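Local structure of insecticidal crystal protein Cry7Cal (Bacillus thuringiensis, 5ZI1) at residues T332-G336 with Y434-I438. The protein is an insecticidal delta-endotoxin active against the locust Locusta migratoria manilensis, probably acting through binding to a receptor. Numbering follows the deposited sequence.
Sequences TFNYG and YVSEI
The Y434 ring meets strand 332-336 at its edge: Y335 OH and F333 CD2 both lie near its plane. Y335 stacks on the ring of H318. Near its own plane, at the hydroxyl end, the Y335 ring receives Y434 OH. The two phenol oxygens, Y335 OH and Y434 OH, form a hydrogen bond of 2.6 Å. Y434 CG stands anti to the backbone N (chi1 -157°), which carries the ring across to 332-336. There Y434 OH also lies 3.5 Å from F333 CB. The F333 and Y434 rings meet obliquely, with planes at 57° and centroids 5.9 Å apart. On its way to Y434, Y335 passes the backbone of 434-438, with CE1 3.6 Å from V435 O. That carbonyl accepts a hydrogen bond from H318 NE2. The E437 side chain is stretched out past CG, runs the opposite way alongside Y335 and brings OE2 to 3.5 Å from Y335 CB. A water accepts from G336 N at 2.8 Å and donates a weak bond to E437 OE1. The contact thus joins two sheets of the beta-prism through side chains, in domain II, the three-sheet beta-prism of three-domain Cry toxins. Strand 331-336 is the outermost strand of its sheet, paired with 312-324. Strand 430-437 is likewise outermost in its three-stranded sheet, antiparallel to 448-454. The C-terminal end of helix 279-286 supplies R285 for a salt bridge to E437 OE1 and A286 O for a hydrogen bond with S436 OG, and P288 just beyond it packs on Y434.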
loop_
_atom_site.group_PDB
_atom_site.type_symbol
_atom_site.label_atom_id
_atom_site.label_comp_id
_atom_site.label_asym_id
_atom_site.label_seq_id
_atom_site.Cartn_x
_atom_site.Cartn_y
_atom_site.Cartn_z
ATOM N N THR A 332 -20.420 10.609 -5.402
ATOM C CA THR A 332 -20.068 11.984 -5.728
ATOM C C THR A 332 -19.648 12.716 -4.470
ATOM O O THR A 332 -20.381 12.703 -3.479
ATOM C CB THR A 332 -21.242 12.716 -6.378
ATOM O OG1 THR A 332 -21.615 12.021 -7.563
ATOM C CG2 THR A 332 -20.870 14.166 -6.723
ATOM N N PHE A 333 -18.491 13.379 -4.529
ATOM C CA PHE A 333 -18.010 14.243 -3.455
ATOM C C PHE A 333 -17.793 15.651 -3.993
ATOM O O PHE A 333 -17.062 15.841 -4.970
ATOM C CB PHE A 333 -16.732 13.674 -2.855
ATOM C CG PHE A 333 -16.872 12.231 -2.483
ATOM C CD1 PHE A 333 -17.429 11.872 -1.266
ATOM C CD2 PHE A 333 -16.525 11.238 -3.381
ATOM C CE1 PHE A 333 -17.597 10.535 -0.925
ATOM C CE2 PHE A 333 -16.689 9.913 -3.053
ATOM C CZ PHE A 333 -17.225 9.560 -1.816
ATOM N N ASN A 334 -18.424 16.627 -3.351
ATOM C CA ASN A 334 -18.325 18.025 -3.731
ATOM C C ASN A 334 -17.481 18.796 -2.724
ATOM O O ASN A 334 -17.492 18.499 -1.528
ATOM C CB ASN A 334 -19.716 18.644 -3.838
ATOM C CG ASN A 334 -20.586 17.928 -4.853
ATOM O OD1 ASN A 334 -20.359 18.032 -6.066
ATOM N ND2 ASN A 334 -21.585 17.191 -4.370
ATOM N N TYR A 335 -16.722 19.764 -3.227
ATOM C CA TYR A 335 -15.946 20.682 -2.414
ATOM C C TYR A 335 -16.217 22.100 -2.882
ATOM O O TYR A 335 -16.519 22.335 -4.055
ATOM C CB TYR A 335 -14.449 20.400 -2.511
ATOM C CG TYR A 335 -14.038 19.048 -1.978
ATOM C CD1 TYR A 335 -14.066 17.925 -2.784
ATOM C CD2 TYR A 335 -13.605 18.902 -0.663
ATOM C CE1 TYR A 335 -13.680 16.687 -2.290
ATOM C CE2 TYR A 335 -13.219 17.686 -0.171
ATOM C CZ TYR A 335 -13.258 16.573 -0.980
ATOM O OH TYR A 335 -12.868 15.346 -0.463
ATOM N N GLY A 336 -16.107 23.043 -1.954
ATOM C CA GLY A 336 -16.228 24.445 -2.311
ATOM C C GLY A 336 -17.600 24.766 -2.869
ATOM O O GLY A 336 -18.626 24.378 -2.307
ATOM N N TYR A 434 -8.167 10.349 -6.303
ATOM C CA TYR A 434 -8.958 11.288 -5.525
ATOM C C TYR A 434 -8.401 12.688 -5.727
ATOM O O TYR A 434 -7.262 12.865 -6.163
ATOM C CB TYR A 434 -8.968 10.903 -4.020
ATOM C CG TYR A 434 -10.167 11.485 -3.305
ATOM C CD1 TYR A 434 -11.401 10.847 -3.360
ATOM C CD2 TYR A 434 -10.088 12.706 -2.644
ATOM C CE1 TYR A 434 -12.522 11.388 -2.764
ATOM C CE2 TYR A 434 -11.213 13.259 -2.032
ATOM C CZ TYR A 434 -12.427 12.584 -2.097
ATOM O OH TYR A 434 -13.555 13.105 -1.498
ATOM N N VAL A 435 -9.223 13.683 -5.398
ATOM C CA VAL A 435 -8.772 15.069 -5.277
ATOM C C VAL A 435 -9.431 15.650 -4.038
ATOM O O VAL A 435 -10.637 15.928 -4.052
ATOM C CB VAL A 435 -9.123 15.939 -6.496
ATOM C CG1 VAL A 435 -8.394 17.281 -6.373
ATOM C CG2 VAL A 435 -8.807 15.219 -7.823
ATOM N N SER A 436 -8.654 15.856 -2.984
ATOM C CA SER A 436 -9.153 16.532 -1.804
ATOM C C SER A 436 -8.633 17.968 -1.822
ATOM O O SER A 436 -8.199 18.473 -2.859
ATOM C CB SER A 436 -8.726 15.772 -0.547
ATOM O OG SER A 436 -7.317 15.704 -0.487
ATOM N N GLU A 437 -8.648 18.629 -0.674
ATOM C CA GLU A 437 -8.098 19.967 -0.594
ATOM C C GLU A 437 -7.552 20.190 0.808
ATOM O O GLU A 437 -7.789 19.403 1.735
ATOM C CB GLU A 437 -9.148 21.017 -0.925
ATOM C CG GLU A 437 -10.191 21.116 0.133
ATOM C CD GLU A 437 -11.403 21.893 -0.299
ATOM O OE1 GLU A 437 -12.228 22.227 0.583
ATOM O OE2 GLU A 437 -11.544 22.154 -1.517
ATOM N N ILE A 438 -6.822 21.297 0.933
ATOM C CA ILE A 438 -6.290 21.781 2.192
ATOM C C ILE A 438 -7.334 22.671 2.842
ATOM O O ILE A 438 -7.817 23.628 2.222
ATOM C CB ILE A 438 -4.980 22.549 1.964
ATOM C CG1 ILE A 438 -3.854 21.589 1.609
ATOM C CG2 ILE A 438 -4.611 23.341 3.192
ATOM C CD1 ILE A 438 -3.542 20.567 2.734
HETATM O O HOH W 1 -15.608 22.472 0.726
#